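Local coordinates for capsid protein (Macrobrachium rosenbergii nodavirus, PDB 5YKU), which forms the viral shell, its protrusion domain probably building the dimeric spikes that stand out from the particle surface, at residues A[26-31]-A[97-102]; A[40-45]-A[117-122]; A[54-59]-A[73-78]. One frame throughout, in Å; residues are numbered along the deposited sequence.

All three contacts lie in one antiparallel sheet of eight strands, in the protrusion domain of the capsid protein. Interaction 1 pairs the outermost strand 26-33 with 96-104. Interaction 2 pairs 41-47 with 114-121 toward the other end of the sheet, the centres about 22 Å apart. Interaction 3 belongs to the hairpin of 57-63 and 69-75, its centre about 15 Å from that of interaction 1 and 26 Å from that of interaction 2. Along the chain interactions 1 and 2 interlock, and interaction 3 is nested inside both. Thr102 and Leu100 pack on Cys59, and Phe98 touches Ile44. The one sheet thus combines long-range pairings, in interactions 1 and 2, with a local hairpin.

Interaction 1. Residues A[26-31]-A[97-102]; sequences KQTYTQ and TFTLVT
The Tyr29 ring has Leu100 CB over one face, with the carbon 3.9 Å from the ring centroid in a CH-pi contact offset toward the rim. At the ring edge and in its plane lies Thr102 OG1, 3.7 Å from Tyr29 CE1. The Phe98 ring has Gln31 O at its edge. Tyr29 CG sits between the backbone N and the carbonyl carbon (chi1 62°). The ring lies across Leu100 and reaches Thr102. Tyr29 OH packs against Thr102 CG2 at 3.7 Å, and its hydrogen bond is to Val20 O. Beside the ring, Leu100 CD1 touches Gln31 CB at 3.9 Å.

The strands run antiparallel. Gln27, Tyr29 and Gln31 form hydrogen-bonded pairs with Thr102, Leu100 and Phe98, two backbone bonds to each pair. Leu100 N reaches Tyr29 O at 2.8 Å. The other face carries Thr28 with Val101 and Thr30 with Thr99, both non-hydrogen-bonded pairs. Thr28 and Val101 lie side by side, Thr28 OG1 to Val101 CG2 3.9 Å. Thr30 CG2 meets Thr99 OG1, which is bonded to Asn64 OD1. Strand 26-33 is an outermost strand of the sheet in this chain; strand 57-63 flanks 96-104 across from it. Such an edge strand is therefore joined by six backbone hydrogen bonds, with apolar cover from Tyr29 and Leu100 on one face and small contacts among Thr28, Thr30, Thr99 and Val101 on the other.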
ATOM      1  N   LYS A  26     -18.034   2.910   6.868  1.00 10.83           N
ATOM      2  CA  LYS A  26     -17.127   3.984   7.010  1.00 10.97           C
ATOM      3  C   LYS A  26     -16.140   3.658   8.064  1.00 11.90           C
ATOM      4  O   LYS A  26     -16.555   3.361   9.211  1.00 13.88           O
ATOM      5  CB  LYS A  26     -17.776   5.328   7.367  1.00 12.61           C
ATOM      6  CG  LYS A  26     -18.494   5.873   6.065  1.00 19.28           C
ATOM      7  CD  LYS A  26     -19.055   7.280   6.374  1.00 23.68           C
ATOM      8  CE  LYS A  26     -19.949   7.839   5.316  1.00 29.14           C
ATOM      9  NZ  LYS A  26     -19.995   7.077   4.089  1.00 34.92           N
ATOM     10  N   GLN A  27     -14.846   3.737   7.833  1.00 10.72           N
ATOM     11  CA  GLN A  27     -13.842   3.363   8.841  1.00 11.17           C
ATOM     12  C   GLN A  27     -12.587   4.118   8.602  1.00 10.69           C
ATOM     13  O   GLN A  27     -12.195   4.355   7.415  1.00 11.74           O
ATOM     14  CB  GLN A  27     -13.591   1.830   8.779  1.00 13.38           C
ATOM     15  CG  GLN A  27     -13.031   1.185  10.069  1.00 16.73           C
ATOM     16  CD  GLN A  27     -12.899  -0.314   9.818  1.00 19.31           C
ATOM     17  OE1 GLN A  27     -13.782  -0.949   9.531  1.00 15.16           O
ATOM     18  NE2 GLN A  27     -11.624  -0.769   9.669  1.00 24.24           N
ATOM     19  N   THR A  28     -11.848   4.468   9.600  1.00 10.96           N
ATOM     20  CA  THR A  28     -10.533   4.915   9.558  1.00 11.16           C
ATOM     21  C   THR A  28      -9.712   4.038  10.438  1.00 12.87           C
ATOM     22  O   THR A  28     -10.082   3.810  11.643  1.00 13.96           O
ATOM     23  CB  THR A  28     -10.362   6.387  10.037  1.00 13.75           C
ATOM     24  OG1 THR A  28     -11.076   7.221   9.107  1.00 15.62           O
ATOM     25  CG2 THR A  28      -8.963   6.902  10.090  1.00 15.58           C
ATOM     26  N   TYR A  29      -8.624   3.449   9.977  1.00 11.73           N
ATOM     27  CA  TYR A  29      -7.888   2.463  10.687  1.00 10.52           C
ATOM     28  C   TYR A  29      -6.457   2.408  10.197  1.00 11.18           C
ATOM     29  O   TYR A  29      -6.116   3.079   9.239  1.00 11.55           O
ATOM     30  CB  TYR A  29      -8.609   1.132  10.590  1.00 11.72           C
ATOM     31  CG  TYR A  29      -8.786   0.498   9.177  1.00 10.86           C
ATOM     32  CD1 TYR A  29      -9.713   0.990   8.323  1.00 13.55           C
ATOM     33  CD2 TYR A  29      -8.034  -0.537   8.750  1.00 10.49           C
ATOM     34  CE1 TYR A  29     -10.005   0.447   7.096  1.00 12.43           C
ATOM     35  CE2 TYR A  29      -8.206  -1.130   7.530  1.00 10.64           C
ATOM     36  CZ  TYR A  29      -9.263  -0.682   6.687  1.00 11.19           C
ATOM     37  OH  TYR A  29      -9.514  -1.259   5.472  1.00 11.12           O
ATOM     38  N   THR A  30      -5.616   1.677  10.894  1.00 11.07           N
ATOM     39  CA  THR A  30      -4.242   1.525  10.501  1.00 11.74           C
ATOM     40  C   THR A  30      -3.851   0.119  10.198  1.00  9.95           C
ATOM     41  O   THR A  30      -4.484  -0.812  10.601  1.00 12.57           O
ATOM     42  CB  THR A  30      -3.283   2.133  11.500  1.00 11.24           C
ATOM     43  OG1 THR A  30      -3.383   1.378  12.725  1.00 13.73           O
ATOM     44  CG2 THR A  30      -3.565   3.593  11.783  1.00 11.52           C
ATOM     45  N   GLN A  31      -2.760  -0.036   9.473  1.00  9.87           N
ATOM     46  CA  GLN A  31      -2.136  -1.327   9.169  1.00  9.41           C
ATOM     47  C   GLN A  31      -0.670  -1.155   9.193  1.00 10.21           C
ATOM     48  O   GLN A  31      -0.124  -0.229   8.557  1.00 10.48           O
ATOM     49  CB  GLN A  31      -2.560  -1.855   7.820  1.00 10.16           C
ATOM     50  CG  GLN A  31      -2.058  -3.234   7.490  1.00 10.66           C
ATOM     51  CD  GLN A  31      -2.725  -3.841   6.294  1.00 10.59           C
ATOM     52  OE1 GLN A  31      -3.873  -3.521   5.984  1.00 11.74           O
ATOM     53  NE2 GLN A  31      -2.117  -4.752   5.614  1.00 11.50           N
ATOM     54  N   THR A  97       3.712   2.070   9.101  1.00  9.45           N
ATOM     55  CA  THR A  97       2.319   2.151   9.437  1.00  9.41           C
ATOM     56  C   THR A  97       1.606   3.031   8.450  1.00  9.69           C
ATOM     57  O   THR A  97       2.051   4.120   8.107  1.00 10.88           O
ATOM     58  CB  THR A  97       2.123   2.738  10.828  1.00 10.75           C
ATOM     59  OG1 THR A  97       2.767   1.884  11.802  1.00 12.21           O
ATOM     60  CG2 THR A  97       0.661   2.866  11.219  1.00 11.78           C
ATOM     61  N   PHE A  98       0.478   2.589   7.977  1.00  9.42           N
ATOM     62  CA  PHE A  98      -0.446   3.280   7.048  1.00  9.00           C
ATOM     63  C   PHE A  98      -1.779   3.515   7.650  1.00  8.80           C
ATOM     64  O   PHE A  98      -2.249   2.703   8.445  1.00 10.54           O
ATOM     65  CB  PHE A  98      -0.615   2.436   5.752  1.00  9.49           C
ATOM     66  CG  PHE A  98       0.694   2.267   5.023  1.00  9.68           C
ATOM     67  CD1 PHE A  98       1.607   1.263   5.415  1.00 10.25           C
ATOM     68  CD2 PHE A  98       1.026   3.046   3.962  1.00  9.31           C
ATOM     69  CE1 PHE A  98       2.844   1.160   4.788  1.00 10.97           C
ATOM     70  CE2 PHE A  98       2.260   2.920   3.342  1.00  9.68           C
ATOM     71  CZ  PHE A  98       3.171   1.981   3.752  1.00  9.88           C
ATOM     72  N   THR A  99      -2.363   4.620   7.265  1.00  9.81           N
ATOM     73  CA  THR A  99      -3.737   4.970   7.651  1.00 10.21           C
ATOM     74  C   THR A  99      -4.653   4.787   6.491  1.00 10.74           C
ATOM     75  O   THR A  99      -4.389   5.328   5.379  1.00 11.61           O
ATOM     76  CB  THR A  99      -3.842   6.398   8.159  1.00 11.21           C
ATOM     77  OG1 THR A  99      -3.074   6.460   9.396  1.00 13.64           O
ATOM     78  CG2 THR A  99      -5.269   6.768   8.534  1.00 13.24           C
ATOM     79  N   LEU A 100      -5.656   4.005   6.610  1.00  9.58           N
ATOM     80  CA  LEU A 100      -6.668   3.686   5.669  1.00  9.07           C
ATOM     81  C   LEU A 100      -7.963   4.352   6.003  1.00  9.03           C
ATOM     82  O   LEU A 100      -8.431   4.301   7.137  1.00 10.02           O
ATOM     83  CB  LEU A 100      -6.915   2.191   5.534  1.00 10.52           C
ATOM     84  CG  LEU A 100      -5.692   1.325   5.109  1.00 10.08           C
ATOM     85  CD1 LEU A 100      -4.894   0.914   6.359  1.00 11.43           C
ATOM     86  CD2 LEU A 100      -6.110   0.124   4.323  1.00 10.29           C
ATOM     87  N   VAL A 101      -8.569   5.054   5.070  1.00  9.36           N
ATOM     88  CA  VAL A 101      -9.882   5.670   5.200  1.00  9.68           C
ATOM     89  C   VAL A 101     -10.789   5.032   4.170  1.00  9.83           C
ATOM     90  O   VAL A 101     -10.474   5.112   2.941  1.00  9.55           O
ATOM     91  CB  VAL A 101      -9.815   7.166   5.054  1.00 10.85           C
ATOM     92  CG1 VAL A 101     -11.245   7.774   5.137  1.00 11.07           C
ATOM     93  CG2 VAL A 101      -8.853   7.850   6.019  1.00 11.35           C
ATOM     94  N   THR A 102     -11.784   4.331   4.627  1.00 10.02           N
ATOM     95  CA  THR A 102     -12.682   3.573   3.744  1.00  9.72           C
ATOM     96  C   THR A 102     -14.058   4.118   3.797  1.00  9.69           C
ATOM     97  O   THR A 102     -14.562   4.474   4.829  1.00 10.25           O
ATOM     98  CB  THR A 102     -12.631   2.089   3.961  1.00 10.43           C
ATOM     99  OG1 THR A 102     -12.930   1.825   5.346  1.00 11.23           O
ATOM    100  CG2 THR A 102     -11.241   1.505   3.671  1.00 10.72           C
TER

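Interaction 2. Residues A[40-45]-A[117-122]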
ATOM      1  N   SER A  40      15.253   0.831   5.028  1.00 10.52           N
ATOM      2  CA  SER A  40      15.330   0.930   3.566  1.00 10.76           C
ATOM      3  C   SER A  40      14.229   1.856   3.064  1.00 10.05           C
ATOM      4  O   SER A  40      13.205   2.062   3.704  1.00 10.36           O
ATOM      5  CB  SER A  40      15.221  -0.438   2.940  1.00 11.49           C
ATOM      6  OG  SER A  40      16.484  -1.104   3.020  1.00 12.46           O
ATOM      7  N   LYS A  41      14.466   2.374   1.881  1.00  9.87           N
ATOM      8  CA  LYS A  41      13.564   3.315   1.167  1.00  9.96           C
ATOM      9  C   LYS A  41      12.861   2.520   0.082  1.00  8.63           C
ATOM     10  O   LYS A  41      13.429   1.749  -0.673  1.00  9.33           O
ATOM     11  CB  LYS A  41      14.368   4.416   0.533  1.00 11.96           C
ATOM     12  CG  LYS A  41      15.109   5.198   1.572  1.00 14.98           C
ATOM     13  CD  LYS A  41      16.274   5.948   0.905  1.00 21.11           C
ATOM     14  CE  LYS A  41      16.985   7.018   1.785  1.00 24.89           C
ATOM     15  NZ  LYS A  41      18.218   7.537   1.032  1.00 25.16           N
ATOM     16  N   PHE A  42      11.560   2.757  -0.013  1.00  8.65           N
ATOM     17  CA  PHE A  42      10.626   2.017  -0.862  1.00  8.17           C
ATOM     18  C   PHE A  42       9.701   2.945  -1.558  1.00  8.36           C
ATOM     19  O   PHE A  42       9.438   4.125  -1.139  1.00  9.09           O
ATOM     20  CB  PHE A  42       9.780   1.105  -0.005  1.00  9.45           C
ATOM     21  CG  PHE A  42      10.571   0.078   0.741  1.00  9.31           C
ATOM     22  CD1 PHE A  42      10.872  -1.138   0.106  1.00 10.23           C
ATOM     23  CD2 PHE A  42      11.016   0.274   2.049  1.00 10.06           C
ATOM     24  CE1 PHE A  42      11.584  -2.144   0.804  1.00 10.75           C
ATOM     25  CE2 PHE A  42      11.736  -0.680   2.717  1.00 10.49           C
ATOM     26  CZ  PHE A  42      12.036  -1.924   2.115  1.00 10.97           C
ATOM     27  N   ILE A  43       9.062   2.414  -2.612  1.00  9.03           N
ATOM     28  CA  ILE A  43       7.800   2.957  -3.181  1.00  9.93           C
ATOM     29  C   ILE A  43       6.754   1.890  -3.054  1.00  8.80           C
ATOM     30  O   ILE A  43       7.031   0.723  -3.382  1.00 10.21           O
ATOM     31  CB  ILE A  43       8.042   3.307  -4.674  1.00 10.97           C
ATOM     32  CG1 ILE A  43       8.938   4.450  -4.900  1.00 11.71           C
ATOM     33  CG2 ILE A  43       6.688   3.658  -5.350  1.00 13.06           C
ATOM     34  CD1 ILE A  43       8.422   5.806  -4.446  1.00 12.76           C
ATOM     35  N   ILE A  44       5.571   2.211  -2.615  1.00  7.97           N
ATOM     36  CA  ILE A  44       4.402   1.283  -2.652  1.00  7.96           C
ATOM     37  C   ILE A  44       3.390   1.857  -3.638  1.00  8.29           C
ATOM     38  O   ILE A  44       3.094   3.089  -3.612  1.00  8.28           O
ATOM     39  CB  ILE A  44       3.850   1.090  -1.223  1.00  7.97           C
ATOM     40  CG1 ILE A  44       2.697   0.097  -1.194  1.00  8.10           C
ATOM     41  CG2 ILE A  44       3.466   2.408  -0.534  1.00  8.35           C
ATOM     42  CD1 ILE A  44       2.310  -0.299   0.177  1.00  9.14           C
ATOM     43  N   VAL A  45       2.904   0.979  -4.454  1.00  7.86           N
ATOM     44  CA  VAL A  45       1.899   1.314  -5.467  1.00  8.36           C
ATOM     45  C   VAL A  45       0.713   0.397  -5.380  1.00  7.80           C
ATOM     46  O   VAL A  45       0.844  -0.739  -4.894  1.00  9.12           O
ATOM     47  CB  VAL A  45       2.447   1.210  -6.922  1.00  8.35           C
ATOM     48  CG1 VAL A  45       3.569   2.187  -7.086  1.00  9.66           C
ATOM     49  CG2 VAL A  45       2.903  -0.193  -7.278  1.00  9.33           C
ATOM     50  N   ILE A 117       5.087  -3.515  -3.379  1.00  9.17           N
ATOM     51  CA  ILE A 117       6.229  -2.728  -2.864  1.00  9.59           C
ATOM     52  C   ILE A 117       7.393  -2.888  -3.755  1.00  9.45           C
ATOM     53  O   ILE A 117       7.727  -4.023  -4.226  1.00 11.42           O
ATOM     54  CB  ILE A 117       6.562  -3.135  -1.428  1.00 11.83           C
ATOM     55  CG1 ILE A 117       5.420  -2.678  -0.507  1.00 14.26           C
ATOM     56  CG2 ILE A 117       7.907  -2.525  -0.991  1.00 12.57           C
ATOM     57  CD1 ILE A 117       5.509  -3.076   0.933  1.00 16.67           C
ATOM     58  N   ILE A 118       7.973  -1.765  -4.162  1.00  9.02           N
ATOM     59  CA  ILE A 118       9.132  -1.691  -5.036  1.00  9.10           C
ATOM     60  C   ILE A 118      10.330  -1.284  -4.220  1.00  8.63           C
ATOM     61  O   ILE A 118      10.320  -0.212  -3.515  1.00  8.97           O
ATOM     62  CB  ILE A 118       8.963  -0.754  -6.188  1.00 10.86           C
ATOM     63  CG1 ILE A 118       7.779  -1.260  -7.022  1.00 13.99           C
ATOM     64  CG2 ILE A 118      10.205  -0.655  -7.042  1.00 12.03           C
ATOM     65  CD1 ILE A 118       7.280  -0.230  -7.965  1.00 22.52           C
ATOM     66  N   ARG A 119      11.438  -2.054  -4.280  1.00  9.19           N
ATOM     67  CA  ARG A 119      12.661  -1.789  -3.568  1.00  9.84           C
ATOM     68  C   ARG A 119      13.832  -1.744  -4.512  1.00  9.61           C
ATOM     69  O   ARG A 119      14.054  -2.713  -5.259  1.00 10.24           O
ATOM     70  CB  ARG A 119      12.923  -2.956  -2.571  1.00 10.07           C
ATOM     71  CG  ARG A 119      14.207  -2.822  -1.802  1.00 11.62           C
ATOM     72  CD  ARG A 119      14.482  -4.102  -1.019  1.00 13.27           C
ATOM     73  NE  ARG A 119      15.847  -4.197  -0.535  1.00 13.75           N
ATOM     74  CZ  ARG A 119      16.495  -5.324  -0.274  1.00 14.19           C
ATOM     75  NH1 ARG A 119      17.737  -5.202   0.091  1.00 15.84           N
ATOM     76  NH2 ARG A 119      15.850  -6.480  -0.490  1.00 15.67           N
ATOM     77  N   ALA A 120      14.563  -0.651  -4.579  1.00  9.39           N
ATOM     78  CA  ALA A 120      15.877  -0.595  -5.292  1.00 10.98           C
ATOM     79  C   ALA A 120      16.917  -1.342  -4.422  1.00 10.77           C
ATOM     80  O   ALA A 120      17.134  -0.982  -3.267  1.00 12.46           O
ATOM     81  CB  ALA A 120      16.303   0.851  -5.481  1.00 10.63           C
ATOM     82  N   ILE A 121      17.489  -2.376  -5.012  1.00 10.60           N
ATOM     83  CA  ILE A 121      18.543  -3.158  -4.367  1.00 12.27           C
ATOM     84  C   ILE A 121      19.906  -2.555  -4.776  1.00 10.36           C
ATOM     85  O   ILE A 121      20.329  -2.807  -5.912  1.00 11.66           O
ATOM     86  CB  ILE A 121      18.392  -4.624  -4.680  1.00 12.80           C
ATOM     87  CG1 ILE A 121      17.025  -5.091  -4.113  1.00 15.09           C
ATOM     88  CG2 ILE A 121      19.534  -5.386  -3.954  1.00 15.83           C
ATOM     89  CD1 ILE A 121      16.706  -6.533  -4.393  1.00 18.03           C
ATOM     90  N   VAL A 122      20.419  -1.726  -3.943  1.00 10.73           N
ATOM     91  CA  VAL A 122      21.641  -0.946  -4.253  1.00 12.68           C
ATOM     92  C   VAL A 122      22.169  -0.438  -2.968  1.00 12.82           C
ATOM     93  O   VAL A 122      21.415  -0.219  -2.005  1.00 13.17           O
ATOM     94  CB  VAL A 122      21.281   0.180  -5.241  1.00 12.33           C
ATOM     95  CG1 VAL A 122      20.380   1.238  -4.585  1.00 14.16           C
ATOM     96  CG2 VAL A 122      22.589   0.817  -5.800  1.00 13.91           C
TER
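Phe42 lays its ring alongside Arg119, the two side chains pointing the same way. Phe42 CE1 is 3.7 Å from Arg119 CB, and Arg119 CG and CD follow close to the same ring atom. The arginine chain is extended from CG to NE, with CG anti to the backbone N (chi1 178°). It is this aliphatic part that meets the ring. The ring and guanidinium planes are 54° apart. Ile121 CG1 lies over the centre of the guanidinium, and Arg119 NH1 bonds Asn125 O at the end of the chain.

Ile117 fills the next place on the same face of the sheet. Its CG2 branch reaches Phe42 CD1 at 3.5 Å, a close approach oblique to the ring. Ile117 CG1 turns to Ile44 CG1, 3.9 Å away. One isoleucine thus serves two neighbours with two branches. Phe88 and Trp19 extend this apolar group.

Between these side chains the backbones join at Ile43 and Ile118, an antiparallel hydrogen-bonded pair. Ile43 N donates to Ile118 O at 3.0 Å, and Ile118 N to Ile43 O at 2.8 Å. On the other face Ile43 CB and Ile118 CB lie a loose 4.4 Å apart. Strand 114-121 lies between 41-47 and 10-18 in the sheet, and its ladder with 41-47 continues at Val45 with Arg116. Charge and apolar packing are thus kept apart, the guanidinium being carried past the ring to the chain end.

Interaction 3. Residues A[54-59]-A[73-78]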
ATOM      1  N   GLU A  54     -19.192  -3.713  -7.308  1.00 10.50           N
ATOM      2  CA  GLU A  54     -20.279  -2.923  -7.859  1.00 12.07           C
ATOM      3  C   GLU A  54     -20.982  -2.080  -6.789  1.00 11.65           C
ATOM      4  O   GLU A  54     -22.084  -1.552  -7.098  1.00 14.89           O
ATOM      5  CB  GLU A  54     -21.255  -3.733  -8.714  1.00 13.71           C
ATOM      6  CG  GLU A  54     -20.510  -4.494  -9.853  1.00 14.39           C
ATOM      7  CD  GLU A  54     -19.614  -3.714 -10.869  1.00 22.37           C
ATOM      8  OE1 GLU A  54     -19.540  -2.441 -10.996  1.00 26.83           O
ATOM      9  OE2 GLU A  54     -18.778  -4.408 -11.614  1.00 22.71           O
ATOM     10  N   VAL A  55     -20.462  -1.952  -5.604  1.00 10.20           N
ATOM     11  CA  VAL A  55     -21.070  -1.232  -4.494  1.00 10.52           C
ATOM     12  C   VAL A  55     -20.125  -0.204  -3.943  1.00  9.91           C
ATOM     13  O   VAL A  55     -20.122   0.129  -2.745  1.00 10.32           O
ATOM     14  CB  VAL A  55     -21.752  -2.134  -3.470  1.00 11.49           C
ATOM     15  CG1 VAL A  55     -22.942  -2.861  -4.094  1.00 13.14           C
ATOM     16  CG2 VAL A  55     -20.816  -3.095  -2.842  1.00 12.17           C
ATOM     17  N   LEU A  56     -19.330   0.392  -4.851  1.00  9.47           N
ATOM     18  CA  LEU A  56     -18.708   1.651  -4.585  1.00  9.22           C
ATOM     19  C   LEU A  56     -17.796   1.633  -3.372  1.00  9.20           C
ATOM     20  O   LEU A  56     -17.998   2.277  -2.338  1.00 10.37           O
ATOM     21  CB  LEU A  56     -19.673   2.833  -4.448  1.00 10.69           C
ATOM     22  CG  LEU A  56     -20.465   3.190  -5.715  1.00 10.13           C
ATOM     23  CD1 LEU A  56     -21.608   2.252  -6.036  1.00 12.20           C
ATOM     24  CD2 LEU A  56     -21.053   4.656  -5.539  1.00 10.86           C
ATOM     25  N   GLN A  57     -16.771   0.781  -3.386  1.00  8.50           N
ATOM     26  CA  GLN A  57     -15.866   0.559  -2.281  1.00  8.29           C
ATOM     27  C   GLN A  57     -14.664   1.467  -2.451  1.00  8.36           C
ATOM     28  O   GLN A  57     -13.733   1.204  -3.243  1.00  9.80           O
ATOM     29  CB  GLN A  57     -15.548  -0.953  -2.163  1.00  9.15           C
ATOM     30  CG  GLN A  57     -16.787  -1.732  -1.837  1.00  9.47           C
ATOM     31  CD  GLN A  57     -16.632  -3.205  -1.640  1.00 10.44           C
ATOM     32  OE1 GLN A  57     -15.657  -3.820  -2.162  1.00 10.22           O
ATOM     33  NE2 GLN A  57     -17.528  -3.795  -0.947  1.00 10.38           N
ATOM     34  N   LYS A  58     -14.640   2.598  -1.769  1.00  8.41           N
ATOM     35  CA  LYS A  58     -13.589   3.587  -1.845  1.00  8.41           C
ATOM     36  C   LYS A  58     -12.594   3.423  -0.707  1.00  8.88           C
ATOM     37  O   LYS A  58     -13.003   3.290   0.472  1.00  8.93           O
ATOM     38  CB  LYS A  58     -14.187   5.002  -1.708  1.00  8.62           C
ATOM     39  CG  LYS A  58     -13.162   6.115  -1.951  1.00 10.61           C
ATOM     40  CD  LYS A  58     -13.783   7.530  -1.740  1.00 12.33           C
ATOM     41  CE  LYS A  58     -12.790   8.588  -1.975  1.00 15.49           C
ATOM     42  NZ  LYS A  58     -13.559   9.888  -1.755  1.00 24.10           N
ATOM     43  N   CYS A  59     -11.305   3.423  -1.035  1.00  8.02           N
ATOM     44  CA  CYS A  59     -10.277   3.379   0.001  1.00  8.63           C
ATOM     45  C   CYS A  59      -9.171   4.346  -0.351  1.00  8.85           C
ATOM     46  O   CYS A  59      -8.754   4.385  -1.516  1.00  9.95           O
ATOM     47  CB  CYS A  59      -9.722   1.921   0.046  1.00  8.43           C
ATOM     48  SG  CYS A  59      -8.319   1.749   1.205  1.00 10.53           S
ATOM     49  N   SER A  73      -5.190   5.642  -3.939  1.00  8.04           N
ATOM     50  CA  SER A  73      -6.621   5.614  -4.073  1.00  8.41           C
ATOM     51  C   SER A  73      -7.087   4.374  -4.732  1.00  7.99           C
ATOM     52  O   SER A  73      -6.593   4.009  -5.846  1.00  8.69           O
ATOM     53  CB  SER A  73      -7.114   6.777  -4.887  1.00 10.05           C
ATOM     54  OG  SER A  73      -6.998   8.004  -4.188  1.00 12.18           O
ATOM     55  N   TYR A  74      -8.124   3.696  -4.194  1.00  7.78           N
ATOM     56  CA  TYR A  74      -8.829   2.595  -4.801  1.00  8.58           C
ATOM     57  C   TYR A  74     -10.283   2.933  -4.959  1.00  8.58           C
ATOM     58  O   TYR A  74     -10.909   3.471  -4.036  1.00  8.74           O
ATOM     59  CB  TYR A  74      -8.737   1.344  -3.976  1.00  8.66           C
ATOM     60  CG  TYR A  74      -7.330   0.845  -3.714  1.00  7.67           C
ATOM     61  CD1 TYR A  74      -6.698  -0.062  -4.580  1.00  7.67           C
ATOM     62  CD2 TYR A  74      -6.679   1.228  -2.572  1.00  8.58           C
ATOM     63  CE1 TYR A  74      -5.420  -0.514  -4.318  1.00  7.53           C
ATOM     64  CE2 TYR A  74      -5.405   0.744  -2.286  1.00  7.81           C
ATOM     65  CZ  TYR A  74      -4.787  -0.123  -3.150  1.00  7.90           C
ATOM     66  OH  TYR A  74      -3.506  -0.579  -2.884  1.00  7.94           O
ATOM     67  N   PHE A  75     -10.889   2.521  -6.059  1.00  7.94           N
ATOM     68  CA  PHE A  75     -12.366   2.571  -6.249  1.00  7.97           C
ATOM     69  C   PHE A  75     -12.705   1.594  -7.278  1.00  7.83           C
ATOM     70  O   PHE A  75     -12.036   1.524  -8.319  1.00  9.45           O
ATOM     71  CB  PHE A  75     -12.829   3.972  -6.653  1.00  9.20           C
ATOM     72  CG  PHE A  75     -14.303   4.179  -6.492  1.00  9.42           C
ATOM     73  CD1 PHE A  75     -14.842   4.176  -5.219  1.00 11.44           C
ATOM     74  CD2 PHE A  75     -15.147   4.318  -7.510  1.00 10.18           C
ATOM     75  CE1 PHE A  75     -16.183   4.451  -4.983  1.00 11.83           C
ATOM     76  CE2 PHE A  75     -16.533   4.529  -7.297  1.00 10.36           C
ATOM     77  CZ  PHE A  75     -17.028   4.665  -6.054  1.00 11.89           C
ATOM     78  N   ASP A  76     -13.751   0.789  -7.088  1.00  8.77           N
ATOM     79  CA  ASP A  76     -14.031  -0.351  -7.961  1.00  8.74           C
ATOM     80  C   ASP A  76     -15.207  -0.223  -8.859  1.00  9.41           C
ATOM     81  O   ASP A  76     -15.468  -1.175  -9.569  1.00 10.55           O
ATOM     82  CB  ASP A  76     -14.093  -1.607  -7.090  1.00  8.72           C
ATOM     83  CG  ASP A  76     -15.264  -1.650  -6.123  1.00  8.99           C
ATOM     84  OD1 ASP A  76     -15.972  -0.608  -5.984  1.00  9.04           O
ATOM     85  OD2 ASP A  76     -15.480  -2.786  -5.548  1.00  9.73           O
ATOM     86  N   THR A  77     -15.948   0.852  -8.845  1.00 10.07           N
ATOM     87  CA  THR A  77     -17.259   0.878  -9.516  1.00 10.47           C
ATOM     88  C   THR A  77     -17.341   2.017 -10.463  1.00 11.49           C
ATOM     89  O   THR A  77     -17.332   3.206 -10.068  1.00 13.57           O
ATOM     90  CB  THR A  77     -18.405   0.969  -8.486  1.00 10.24           C
ATOM     91  OG1 THR A  77     -18.295  -0.122  -7.540  1.00 10.69           O
ATOM     92  CG2 THR A  77     -19.728   0.931  -9.143  1.00 11.89           C
ATOM     93  N   SER A  78     -17.421   1.751 -11.748  1.00 11.02           N
ATOM     94  CA  SER A  78     -17.528   2.722 -12.845  1.00 12.39           C
ATOM     95  C   SER A  78     -16.287   3.571 -13.021  1.00 11.44           C
ATOM     96  O   SER A  78     -15.493   3.310 -13.911  1.00 11.00           O
ATOM     97  CB  SER A  78     -18.765   3.576 -12.755  1.00 16.67           C
ATOM     98  OG  SER A  78     -18.738   4.236 -14.053  1.00 20.22           O
TER
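Asp76 CG stands between the backbone N and the carbonyl carbon (chi1 67°), and Thr77 OG1 is anti to its own carbonyl carbon (chi1 -55°). These torsions help to bring both polar groups to the backbone of 54-59. Gln57 N donates to Asp76 OD1 at 3.1 Å, and Leu56 N to Thr77 OG1 at 2.9 Å. The threonine hydroxyl in turn donates to Asp76 OD1 at 2.8 Å. Gln57 N and Thr77 OG1 reach that oxygen from opposite faces of the carboxylate plane, so two bonds grip one atom. Asp76 OD2 has partners of its own, a salt bridge to Arg50 NH1 and a hydrogen bond with Ser53 OG. The buried carboxylate is thus well supplied with donors, which would probably favour its charged form.

The strands 57-63 and 69-75 form a beta hairpin. Cys59 and Tyr74 make an antiparallel hydrogen-bonded pair in it, Tyr74 N to Cys59 O 2.8 Å. Where the strand pairing ends, Asp76 and Thr77 accept from the backbone N of Gln57, the first strand residue, and of Leu56 before it.

Phe75 lies beside Leu56, the two side chains pointing the same way. Phe75 CZ meets Leu56 CB at 3.6 Å, oblique to the ring. Lys58 CA lies at the ring edge, in plane, 3.6 Å from Phe75 CD1. The Leu56 and Thr77 side chains cross at about a right angle, with Leu56 CD1 touching Thr77 CG2. On the side of the hairpin where Cys59 and Tyr74 sit, Cys59 CB approaches Tyr74 CD2 at 4.1 Å, with SG oblique to the ring. Tyr113 stacks on Tyr74.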